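Local coordinates for dihydroorotate dehydrogenase (Schistosoma mansoni, PDB 6UY4), which probably oxidises (S)-dihydroorotate to orotate with FMN as cofactor and a quinone as electron acceptor, in the de novo pathway to UMP, at residues A[29-34]-A[361-366]; A[72-77]-A[81-86]; A[129-134]-A[278-283]; A[227-232]-A[264-269]. One frame throughout, in Å; residues are numbered along the deposited sequence.

Interaction 1: A[29-34]-A[361-366]; sequences HFYKDW and GPPVAH. With QLA (2-[(4-fluorophenyl)amino]-3-hydroxynaphthalene-1,4-dione), chain B.
Tyr-31 lays its ring against Pro-362 and Pro-363, joining the first turn of helix 29-42 to the proline turn that leads into helix 364-376. The N-terminal helices 29-42 and 46-58 precede the TIM barrel and, as in other class 2 dihydroorotate dehydrogenases, border the tunnel where the naphthoquinone inhibitor QLA sits. The close part of the contact is a double CH-pi arrangement on one face of the phenol ring. Pro-362 CD stands 4.2 Å from the centroid of the Tyr-31 ring, 23° off its normal, and Pro-363 CD lies equally far from the centroid at 26°. The two prolines divide the ring between them: Pro-363 CG meets Tyr-31 CD2 at 3.7 Å, while Pro-362 CD lies over the other half of the same face, nearest Tyr-31 CE1 at 3.8 Å. Tyr-31 CG lies anti to the carbonyl carbon (chi1 -74°), which carries the ring over the turn. The opposite face has Phe-30 CD2 above its rim, and Phe-30 itself is exposed. Lys-32 and Asp-33 are also exposed, Lys-32 with a long, weak ion pair to Glu-135. Pro-363 is partly exposed, whereas Pro-362 is buried and touches both ring and inhibitor, its CD 3.2 Å from QLA F1.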
# COMPACT_ATOMS: atom_id res chain seq x y z
N HIS A 29 5.88 -10.27 -21.67
CA HIS A 29 4.64 -10.39 -22.42
C HIS A 29 3.96 -11.73 -22.21
O HIS A 29 2.75 -11.85 -22.47
CB HIS A 29 4.91 -10.17 -23.91
N PHE A 30 4.69 -12.74 -21.74
CA PHE A 30 4.10 -14.06 -21.52
C PHE A 30 3.02 -14.02 -20.44
O PHE A 30 2.07 -14.81 -20.49
CB PHE A 30 5.19 -15.07 -21.16
CG PHE A 30 4.66 -16.42 -20.78
CD1 PHE A 30 4.11 -17.26 -21.74
CD2 PHE A 30 4.72 -16.86 -19.47
CE1 PHE A 30 3.62 -18.51 -21.39
CE2 PHE A 30 4.23 -18.10 -19.11
CZ PHE A 30 3.68 -18.93 -20.08
N TYR A 31 3.15 -13.12 -19.46
CA TYR A 31 2.16 -12.97 -18.41
C TYR A 31 1.02 -12.03 -18.82
O TYR A 31 -0.15 -12.40 -18.72
CB TYR A 31 2.82 -12.46 -17.13
CG TYR A 31 3.65 -13.50 -16.41
CD1 TYR A 31 3.09 -14.30 -15.43
CD2 TYR A 31 5.00 -13.67 -16.70
CE1 TYR A 31 3.84 -15.26 -14.77
CE2 TYR A 31 5.76 -14.62 -16.05
CZ TYR A 31 5.17 -15.41 -15.08
OH TYR A 31 5.92 -16.36 -14.43
N LYS A 32 1.36 -10.83 -19.29
CA LYS A 32 0.34 -9.84 -19.61
C LYS A 32 -0.55 -10.27 -20.78
O LYS A 32 -1.69 -9.80 -20.88
CB LYS A 32 1.00 -8.49 -19.92
CG LYS A 32 0.03 -7.32 -20.02
CD LYS A 32 0.77 -6.03 -20.35
CE LYS A 32 -0.17 -4.84 -20.37
NZ LYS A 32 -1.25 -5.00 -21.40
N ASP A 33 -0.06 -11.16 -21.65
CA ASP A 33 -0.78 -11.52 -22.85
C ASP A 33 -1.22 -12.98 -22.91
O ASP A 33 -2.20 -13.28 -23.60
CB ASP A 33 0.07 -11.22 -24.10
CG ASP A 33 0.41 -9.75 -24.23
OD1 ASP A 33 -0.44 -8.91 -23.86
OD2 ASP A 33 1.52 -9.43 -24.71
N TRP A 34 -0.54 -13.89 -22.21
CA TRP A 34 -0.84 -15.31 -22.33
C TRP A 34 -1.27 -15.93 -21.01
O TRP A 34 -2.35 -16.53 -20.94
CB TRP A 34 0.38 -16.05 -22.90
N GLY A 361 1.91 -9.40 -13.63
CA GLY A 361 2.58 -10.53 -13.02
C GLY A 361 3.89 -10.17 -12.34
O GLY A 361 4.20 -8.99 -12.12
N PRO A 362 4.67 -11.19 -11.98
CA PRO A 362 5.94 -10.96 -11.27
C PRO A 362 6.90 -10.05 -12.01
O PRO A 362 7.53 -9.19 -11.37
CB PRO A 362 6.51 -12.38 -11.12
CG PRO A 362 5.32 -13.25 -11.10
CD PRO A 362 4.31 -12.62 -12.02
N PRO A 363 7.07 -10.18 -13.34
CA PRO A 363 8.07 -9.33 -14.02
C PRO A 363 7.85 -7.83 -13.85
O PRO A 363 8.78 -7.06 -14.10
CB PRO A 363 7.94 -9.74 -15.50
CG PRO A 363 7.44 -11.13 -15.45
CD PRO A 363 6.49 -11.15 -14.28
N VAL A 364 6.67 -7.40 -13.39
CA VAL A 364 6.39 -5.97 -13.25
C VAL A 364 7.36 -5.31 -12.28
O VAL A 364 7.58 -4.10 -12.36
CB VAL A 364 4.92 -5.75 -12.81
CG1 VAL A 364 4.76 -6.02 -11.32
CG2 VAL A 364 4.47 -4.33 -13.15
N ALA A 365 7.95 -6.08 -11.36
CA ALA A 365 8.87 -5.50 -10.39
C ALA A 365 10.14 -4.99 -11.06
O ALA A 365 10.52 -3.83 -10.91
CB ALA A 365 9.21 -6.54 -9.31
N HIS A 366 10.81 -5.86 -11.83
CA HIS A 366 12.03 -5.47 -12.53
C HIS A 366 11.76 -4.74 -13.84
O HIS A 366 12.63 -3.99 -14.30
CB HIS A 366 12.91 -6.69 -12.80
CG HIS A 366 13.82 -7.03 -11.66
ND1 HIS A 366 13.54 -6.70 -10.36
CD2 HIS A 366 15.03 -7.65 -11.65
CE1 HIS A 366 14.53 -7.11 -9.58
NE2 HIS A 366 15.44 -7.69 -10.34
C1 QLA B . -4.63 -10.91 -7.04
O1 QLA B . -4.10 -10.64 -5.97
C2 QLA B . -4.04 -11.99 -7.88
O2 QLA B . -3.01 -12.64 -7.36
C3 QLA B . -4.57 -12.26 -9.17
O3 QLA B . -6.40 -11.97 -10.67
C4 QLA B . -2.49 -13.18 -10.17
C5 QLA B . -1.68 -12.07 -10.01
C6 QLA B . -0.31 -12.17 -10.15
C7 QLA B . 0.23 -13.39 -10.45
C8 QLA B . -0.53 -14.51 -10.61
C9 QLA B . -1.91 -14.41 -10.46
C10 QLA B . -5.86 -11.62 -9.59
C11 QLA B . -6.43 -10.55 -8.73
C12 QLA B . -7.57 -9.88 -9.16
C13 QLA B . -8.12 -8.88 -8.38
C14 QLA B . -7.53 -8.54 -7.17
C15 QLA B . -6.40 -9.20 -6.74
C16 QLA B . -5.84 -10.21 -7.52
F1 QLA B . 1.58 -13.49 -10.59
N1 QLA B . -3.90 -13.08 -10.01

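Interaction 2: A[72-77]-A[81-86]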
# COMPACT_ATOMS: atom_id res chain seq x y z
N GLN A 72 22.65 1.82 -10.50
CA GLN A 72 22.31 3.24 -10.54
C GLN A 72 20.99 3.55 -9.84
O GLN A 72 20.66 4.74 -9.69
CB GLN A 72 22.25 3.72 -11.99
CG GLN A 72 23.56 3.58 -12.75
N LEU A 73 20.23 2.54 -9.42
CA LEU A 73 18.94 2.75 -8.78
C LEU A 73 18.95 2.47 -7.29
O LEU A 73 17.93 2.67 -6.63
CB LEU A 73 17.87 1.88 -9.46
CG LEU A 73 17.51 2.26 -10.89
CD1 LEU A 73 16.37 1.40 -11.41
CD2 LEU A 73 17.15 3.74 -10.98
N LYS A 74 20.07 2.01 -6.73
CA LYS A 74 20.16 1.82 -5.29
C LYS A 74 20.01 3.15 -4.58
O LYS A 74 20.57 4.17 -4.99
CB LYS A 74 21.49 1.17 -4.92
CG LYS A 74 21.63 -0.28 -5.34
CD LYS A 74 22.96 -0.86 -4.89
CE LYS A 74 23.09 -2.31 -5.29
NZ LYS A 74 22.97 -2.49 -6.76
N CYS A 75 19.23 3.15 -3.50
CA CYS A 75 18.93 4.36 -2.75
C CYS A 75 18.97 4.07 -1.26
O CYS A 75 19.00 2.91 -0.83
CB CYS A 75 17.57 4.94 -3.15
SG CYS A 75 16.22 3.73 -3.19
N LYS A 76 18.96 5.14 -0.47
CA LYS A 76 18.97 5.06 0.99
C LYS A 76 17.84 5.93 1.52
O LYS A 76 17.89 7.16 1.40
CB LYS A 76 20.32 5.50 1.56
CG LYS A 76 21.46 4.56 1.23
CD LYS A 76 22.79 5.10 1.71
CE LYS A 76 23.17 6.38 0.98
NZ LYS A 76 24.50 6.90 1.42
N VAL A 77 16.82 5.30 2.09
CA VAL A 77 15.68 6.00 2.67
C VAL A 77 15.53 5.53 4.11
O VAL A 77 15.58 4.32 4.38
CB VAL A 77 14.38 5.75 1.88
CG1 VAL A 77 13.26 6.62 2.42
CG2 VAL A 77 14.61 6.02 0.40
N GLU A 81 19.05 0.60 3.14
CA GLU A 81 19.52 0.38 1.78
C GLU A 81 18.42 -0.32 0.97
O GLU A 81 17.93 -1.38 1.37
CB GLU A 81 20.80 -0.45 1.79
CG GLU A 81 21.27 -0.90 0.41
CD GLU A 81 22.48 -1.81 0.48
OE1 GLU A 81 23.04 -1.97 1.58
OE2 GLU A 81 22.86 -2.36 -0.57
N PHE A 82 18.05 0.28 -0.16
CA PHE A 82 17.05 -0.29 -1.06
C PHE A 82 17.72 -0.66 -2.38
O PHE A 82 18.49 0.13 -2.93
CB PHE A 82 15.91 0.70 -1.31
CG PHE A 82 14.97 0.86 -0.15
CD1 PHE A 82 15.30 1.67 0.93
CD2 PHE A 82 13.75 0.20 -0.14
CE1 PHE A 82 14.43 1.81 1.99
CE2 PHE A 82 12.88 0.34 0.93
CZ PHE A 82 13.22 1.15 1.99
N ASP A 83 17.41 -1.87 -2.87
CA ASP A 83 17.93 -2.29 -4.16
C ASP A 83 17.42 -1.39 -5.28
O ASP A 83 18.14 -1.14 -6.26
CB ASP A 83 17.55 -3.75 -4.42
CG ASP A 83 18.25 -4.33 -5.64
OD1 ASP A 83 19.23 -3.73 -6.12
OD2 ASP A 83 17.81 -5.40 -6.11
N HIS A 84 16.20 -0.89 -5.15
CA HIS A 84 15.59 0.05 -6.09
C HIS A 84 14.34 0.63 -5.44
O HIS A 84 13.80 0.03 -4.50
CB HIS A 84 15.26 -0.65 -7.42
CG HIS A 84 14.46 -1.90 -7.27
ND1 HIS A 84 13.09 -1.91 -7.19
CD2 HIS A 84 14.85 -3.20 -7.19
CE1 HIS A 84 12.66 -3.16 -7.06
NE2 HIS A 84 13.71 -3.96 -7.06
N PRO A 85 13.87 1.79 -5.90
CA PRO A 85 12.75 2.45 -5.20
C PRO A 85 11.40 1.76 -5.36
O PRO A 85 10.41 2.28 -4.84
CB PRO A 85 12.72 3.85 -5.85
CG PRO A 85 13.32 3.64 -7.20
CD PRO A 85 14.39 2.62 -7.00
N ILE A 86 11.33 0.61 -6.02
CA ILE A 86 10.06 -0.03 -6.34
C ILE A 86 9.77 -1.13 -5.33
O ILE A 86 10.59 -2.03 -5.13
CB ILE A 86 10.07 -0.60 -7.77
CG1 ILE A 86 10.50 0.48 -8.76
CG2 ILE A 86 8.70 -1.14 -8.14
CD1 ILE A 86 10.79 -0.04 -10.14
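The beta hairpin of strands 75-77 and 80-82 holds this contact, with Cys-75 and Phe-82 as its antiparallel hydrogen-bonded pair. Phe-82 N donates to Cys-75 O at 2.9 Å with a nearly straight N-H...O angle of 171°, and Cys-75 N returns a bond to Phe-82 O at 3.2 Å. Both side chains leave on the same face of the hairpin. Cys-75 SG, turned between its own backbone N and carbonyl carbon (chi1 48°), rests 3.6 Å from Phe-82 CB and meets the Phe-82 ring obliquely as a sulfur-aromatic contact. The edge of that ring reaches Val-77, whose O lies in the ring plane, 3.7 Å from Phe-82 CE1. This face is turned to the TIM barrel: Val-77 and Phe-82 pack on Leu-350 of strand 350-353, and segment 81-86 ends in the first barrel strand, 86-88. Past the paired strands, Leu-73 O receives a CA-H...O contact from His-84 CA at 3.6 Å and also touches Pro-85 CD, while the His-84 ring turns off to bond Gly-106 O through NE2. Lys-74 bends at its last torsion, bringing NZ to a long salt bridge of 4.0 Å with Asp-83 OD1, which also takes a weak bond from Asn-68 N.

Interaction 3: A[129-134]-A[278-283]. With QLA (2-[(4-fluorophenyl)amino]-3-hydroxynaphthalene-1,4-dione), chain B; GOL (glycerol), chain E.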
# COMPACT_ATOMS: atom_id res chain seq x y z
N PHE A 129 -13.32 -6.75 -7.47
CA PHE A 129 -13.84 -6.79 -8.83
C PHE A 129 -12.79 -6.26 -9.79
O PHE A 129 -12.18 -5.22 -9.54
CB PHE A 129 -15.13 -5.98 -8.96
CG PHE A 129 -16.16 -6.31 -7.91
CD1 PHE A 129 -17.05 -7.35 -8.11
CD2 PHE A 129 -16.23 -5.58 -6.73
CE1 PHE A 129 -17.99 -7.66 -7.14
CE2 PHE A 129 -17.17 -5.89 -5.77
CZ PHE A 129 -18.05 -6.93 -5.98
N ARG A 130 -12.58 -6.97 -10.90
CA ARG A 130 -11.63 -6.56 -11.92
C ARG A 130 -12.29 -5.63 -12.92
O ARG A 130 -13.45 -5.85 -13.31
CB ARG A 130 -11.05 -7.77 -12.65
CG ARG A 130 -10.39 -8.82 -11.77
CD ARG A 130 -9.66 -9.83 -12.64
NE ARG A 130 -9.13 -10.96 -11.88
CZ ARG A 130 -9.70 -12.16 -11.84
NH1 ARG A 130 -9.15 -13.13 -11.12
NH2 ARG A 130 -10.82 -12.39 -12.52
N TRP A 131 -11.56 -4.61 -13.35
CA TRP A 131 -11.95 -3.73 -14.45
C TRP A 131 -10.85 -3.82 -15.49
O TRP A 131 -10.03 -2.91 -15.63
CB TRP A 131 -12.19 -2.29 -13.98
CG TRP A 131 -12.90 -1.44 -14.98
CD1 TRP A 131 -13.33 -1.81 -16.22
CD2 TRP A 131 -13.26 -0.06 -14.83
NE1 TRP A 131 -13.94 -0.75 -16.85
CE2 TRP A 131 -13.91 0.34 -16.02
CE3 TRP A 131 -13.10 0.88 -13.81
CZ2 TRP A 131 -14.39 1.63 -16.22
CZ3 TRP A 131 -13.59 2.16 -14.00
CH2 TRP A 131 -14.22 2.52 -15.20
N THR A 132 -10.83 -4.94 -16.23
CA THR A 132 -9.72 -5.22 -17.14
C THR A 132 -9.67 -4.24 -18.30
O THR A 132 -8.59 -3.99 -18.85
CB THR A 132 -9.84 -6.65 -17.66
OG1 THR A 132 -10.15 -7.54 -16.58
CG2 THR A 132 -8.53 -7.10 -18.30
N GLU A 133 -10.81 -3.65 -18.68
CA GLU A 133 -10.83 -2.71 -19.79
C GLU A 133 -9.95 -1.49 -19.52
O GLU A 133 -9.46 -0.86 -20.46
CB GLU A 133 -12.26 -2.27 -20.09
N LYS A 134 -9.74 -1.16 -18.24
CA LYS A 134 -8.90 -0.03 -17.86
C LYS A 134 -7.71 -0.44 -17.01
O LYS A 134 -7.01 0.43 -16.47
CB LYS A 134 -9.73 1.02 -17.12
CG LYS A 134 -10.92 1.55 -17.91
N TYR A 278 -20.68 5.57 -9.47
CA TYR A 278 -21.65 4.54 -9.83
C TYR A 278 -21.35 3.96 -11.21
O TYR A 278 -21.40 2.74 -11.40
CB TYR A 278 -23.06 5.10 -9.76
CG TYR A 278 -24.14 4.12 -10.18
CD1 TYR A 278 -24.61 3.16 -9.29
CD2 TYR A 278 -24.70 4.17 -11.45
CE1 TYR A 278 -25.59 2.26 -9.66
CE2 TYR A 278 -25.68 3.28 -11.83
CZ TYR A 278 -26.13 2.33 -10.93
OH TYR A 278 -27.11 1.44 -11.31
N GLU A 279 -21.04 4.83 -12.18
CA GLU A 279 -20.77 4.36 -13.53
C GLU A 279 -19.50 3.51 -13.58
O GLU A 279 -19.45 2.50 -14.29
CB GLU A 279 -20.66 5.54 -14.49
CG GLU A 279 -21.94 6.36 -14.64
CD GLU A 279 -22.18 7.30 -13.48
OE1 GLU A 279 -21.23 7.56 -12.71
OE2 GLU A 279 -23.33 7.78 -13.33
N GLU A 280 -18.47 3.90 -12.82
CA GLU A 280 -17.25 3.11 -12.78
C GLU A 280 -17.46 1.78 -12.08
O GLU A 280 -16.75 0.81 -12.36
CB GLU A 280 -16.14 3.90 -12.09
CG GLU A 280 -15.66 5.12 -12.86
CD GLU A 280 -14.78 6.04 -12.03
OE1 GLU A 280 -14.87 5.98 -10.79
OE2 GLU A 280 -14.00 6.81 -12.62
N ALA A 281 -18.45 1.70 -11.18
CA ALA A 281 -18.67 0.47 -10.43
C ALA A 281 -19.50 -0.53 -11.22
O ALA A 281 -19.24 -1.74 -11.15
CB ALA A 281 -19.35 0.79 -9.10
N VAL A 282 -20.50 -0.06 -11.98
CA VAL A 282 -21.32 -0.97 -12.76
C VAL A 282 -20.54 -1.57 -13.93
O VAL A 282 -20.92 -2.63 -14.44
CB VAL A 282 -22.59 -0.27 -13.27
CG1 VAL A 282 -23.42 0.25 -12.10
CG2 VAL A 282 -22.24 0.86 -14.23
N ALA A 283 -19.46 -0.92 -14.36
CA ALA A 283 -18.69 -1.42 -15.49
C ALA A 283 -17.87 -2.65 -15.14
O ALA A 283 -17.47 -3.39 -16.04
CB ALA A 283 -17.77 -0.32 -16.03
C1 QLA B . -4.63 -10.91 -7.04
O1 QLA B . -4.10 -10.64 -5.97
C2 QLA B . -4.04 -11.99 -7.88
O2 QLA B . -3.01 -12.64 -7.36
C3 QLA B . -4.57 -12.26 -9.17
O3 QLA B . -6.40 -11.97 -10.67
C4 QLA B . -2.49 -13.18 -10.17
C5 QLA B . -1.68 -12.07 -10.01
C6 QLA B . -0.31 -12.17 -10.15
C7 QLA B . 0.23 -13.39 -10.45
C8 QLA B . -0.53 -14.51 -10.61
C9 QLA B . -1.91 -14.41 -10.46
C10 QLA B . -5.86 -11.62 -9.59
C11 QLA B . -6.43 -10.55 -8.73
C12 QLA B . -7.57 -9.88 -9.16
C13 QLA B . -8.12 -8.88 -8.38
C14 QLA B . -7.53 -8.54 -7.17
C15 QLA B . -6.40 -9.20 -6.74
C16 QLA B . -5.84 -10.21 -7.52
F1 QLA B . 1.58 -13.49 -10.59
N1 QLA B . -3.90 -13.08 -10.01
C1 GOL E . -14.13 -6.56 -16.66
O1 GOL E . -13.16 -7.40 -16.13
C2 GOL E . -15.44 -6.82 -15.88
O2 GOL E . -16.50 -6.06 -16.36
C3 GOL E . -15.70 -8.34 -16.03
O3 GOL E . -16.91 -8.61 -15.39
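Trp-131 presents its indole to segment 278-283, meeting Glu-280 and Ala-283 at different parts of the ring system. CG lies anti to the backbone N (chi1 -167°), and this sends the indole from the end of strand 128-131 across to the helix. Its six-membered ring takes the aliphatic part of Glu-280, with Trp-131 CZ3 3.6 Å from Glu-280 CB and Glu-280 CG 3.8 Å from Trp-131 CH2 as the chain crosses the ring at a slant. Ring and carboxylate planes stand 65° apart, so the carboxylate is not stacked on the indole; its OE1 instead accepts a bond from Thr-277 N. Above one indole face, toward the rim, lies Glu-280 O, and on that same side Ala-283 CB approaches obliquely, 3.9 Å from Trp-131 CZ2. Lys-134 CG covers part of the opposite face.

A glycerol, probably from the crystallisation liquor, bridges the two segments. Its O2 donates to Ala-283 O at 2.9 Å, while O1 pairs with Thr-132 OG1 at 3.0 Å.

Arg-130, next along the strand, serves the inhibitor pocket. Extended from CG to NE, it brings NE and NH1 to QLA O3, near the guanidinium plane, at 3.2 Å from NE and 3.0 Å from NH1; NH1 also bonds Val-43 O.

Strand 128-131 is an outer strand of the four-stranded antiparallel sheet. Trp-131 and Glu-280 both pack on Leu-302 of its strand 301-304, so helix 278-282 is held against that sheet, while Arg-130 and Thr-132 touch helices 29-42 and 355-360.

Interaction 4: A[227-232]-A[264-269]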
# COMPACT_ATOMS: atom_id res chain seq x y z
N ALA A 227 4.60 8.65 21.15
CA ALA A 227 4.98 8.30 22.52
C ALA A 227 5.28 6.81 22.63
O ALA A 227 6.29 6.41 23.23
CB ALA A 227 3.87 8.70 23.49
N ALA A 228 4.42 5.97 22.05
CA ALA A 228 4.68 4.54 22.03
C ALA A 228 5.93 4.22 21.22
O ALA A 228 6.70 3.33 21.58
CB ALA A 228 3.47 3.80 21.46
N ARG A 229 6.14 4.94 20.11
CA ARG A 229 7.33 4.72 19.30
C ARG A 229 8.59 5.02 20.10
O ARG A 229 9.58 4.28 20.02
CB ARG A 229 7.27 5.59 18.04
CG ARG A 229 8.22 5.18 16.92
CD ARG A 229 9.61 5.79 17.09
NE ARG A 229 9.57 7.25 17.16
CZ ARG A 229 9.74 8.05 16.11
NH1 ARG A 229 9.96 7.54 14.91
NH2 ARG A 229 9.68 9.37 16.27
N ASN A 230 8.58 6.10 20.88
CA ASN A 230 9.75 6.46 21.67
C ASN A 230 10.01 5.47 22.81
O ASN A 230 11.13 5.42 23.33
CB ASN A 230 9.60 7.87 22.23
CG ASN A 230 9.59 8.93 21.14
OD1 ASN A 230 10.08 8.69 20.03
ND2 ASN A 230 9.04 10.10 21.45
N GLN A 231 9.00 4.69 23.21
CA GLN A 231 9.20 3.67 24.22
C GLN A 231 9.94 2.44 23.70
O GLN A 231 10.23 1.53 24.48
CB GLN A 231 7.86 3.24 24.81
CG GLN A 231 7.23 4.28 25.72
CD GLN A 231 8.14 4.67 26.87
OE1 GLN A 231 8.72 5.76 26.87
NE2 GLN A 231 8.28 3.78 27.85
N LEU A 232 10.25 2.40 22.41
CA LEU A 232 10.97 1.28 21.81
C LEU A 232 12.47 1.46 21.99
O LEU A 232 12.97 2.51 22.39
CB LEU A 232 10.62 1.15 20.33
CG LEU A 232 9.14 0.96 19.98
CD1 LEU A 232 8.93 1.07 18.48
CD2 LEU A 232 8.64 -0.37 20.50
N ARG A 264 5.88 15.12 15.03
CA ARG A 264 6.58 15.01 13.76
C ARG A 264 6.76 13.54 13.40
O ARG A 264 7.39 12.79 14.15
CB ARG A 264 7.93 15.72 13.82
CG ARG A 264 8.70 15.64 12.51
CD ARG A 264 9.96 16.48 12.55
NE ARG A 264 10.66 16.45 11.28
CZ ARG A 264 10.39 17.25 10.25
NH1 ARG A 264 9.42 18.15 10.36
NH2 ARG A 264 11.08 17.16 9.13
N ILE A 265 6.23 13.14 12.25
CA ILE A 265 6.40 11.79 11.74
C ILE A 265 7.66 11.74 10.88
O ILE A 265 8.41 12.72 10.80
CB ILE A 265 5.17 11.32 10.95
CG1 ILE A 265 4.97 12.19 9.71
CG2 ILE A 265 3.93 11.35 11.83
CD1 ILE A 265 3.87 11.71 8.81
N ASP A 266 7.89 10.60 10.22
CA ASP A 266 9.11 10.39 9.46
C ASP A 266 8.91 10.35 7.95
O ASP A 266 9.89 10.46 7.22
CB ASP A 266 9.78 9.08 9.90
CG ASP A 266 10.18 9.10 11.37
OD1 ASP A 266 10.95 10.00 11.76
OD2 ASP A 266 9.70 8.23 12.12
N GLY A 267 7.68 10.20 7.48
CA GLY A 267 7.43 10.15 6.05
C GLY A 267 5.96 9.93 5.80
O GLY A 267 5.18 9.63 6.71
N MET A 268 5.58 10.08 4.53
CA MET A 268 4.19 9.95 4.12
C MET A 268 4.11 9.08 2.87
O MET A 268 5.06 8.97 2.09
CB MET A 268 3.54 11.31 3.85
CG MET A 268 3.40 12.18 5.09
SD MET A 268 2.55 13.73 4.75
CE MET A 268 1.01 13.12 4.08
N ILE A 269 2.94 8.47 2.69
CA ILE A 269 2.66 7.60 1.55
C ILE A 269 1.45 8.18 0.82
O ILE A 269 0.38 8.33 1.41
CB ILE A 269 2.39 6.15 1.98
CG1 ILE A 269 3.65 5.55 2.60
CG2 ILE A 269 1.93 5.32 0.80
CD1 ILE A 269 3.48 4.11 3.05
O HOH W 1 9.87 11.34 13.94
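Arg-229 and Asp-266 form a salt bridge between the end of helix 215-230 and the loop leading into strand 267-270, two elements of the TIM barrel, on its surface. The charged contact is single-pronged: Arg-229 NH1 donates to Asp-266 OD2 at 2.9 Å, with an N-H...O angle of 140°, and Asp-266 OD2 accepts through its syn lone pair. The acceptor lies near the guanidinium plane, yet guanidinium and carboxylate are turned 44° apart, so they do not meet as a flat two-toothed pair. Arg-229 reaches across with CG anti to its own N (chi1 -163°) and bends at the next two torsions.

Further hydrogen bonds fix both groups. Arg-229 NE donates to Asn-230 OD1 at 3.3 Å, and NH1 also bonds Thr-236 O. Asp-266 OD2 is shared with Ile-238 N at the start of strand 238-242, the neighbour of strand 267-270, so this oxygen ties helix and both strands together. These donors would probably favour the charged carboxylate.

Solvent supplies the remaining bridge. One water accepts from Arg-229 NH2 at 3.1 Å and donates to two oxygens, Arg-264 O at 2.9 Å and Asp-266 OD1 at 2.8 Å.

Overall arrangement
Interactions 1 and 3 rest largely on side-chain packing, whereas interaction 2 adds it to two backbone hydrogen bonds. Its hairpin is partly buried against the barrel; interaction 1, also partly buried, joins the N-terminal helix to the C-terminal one with prolines on a ring. Interactions 3 and 4 are surface contacts, one built on an indole and the other on ions and water. Interactions 1 and 3 both touch QLA, their nearest atoms about 8 Å apart. Interactions 1 and 2 meet directly, Ala-365 O lying 3.9 Å from Ile-86 CD1. Interaction 4 is across the chain's centre from interactions 1 and 3, and interactions 2, 3 and 4 are all nested within the loop interaction 1 closes.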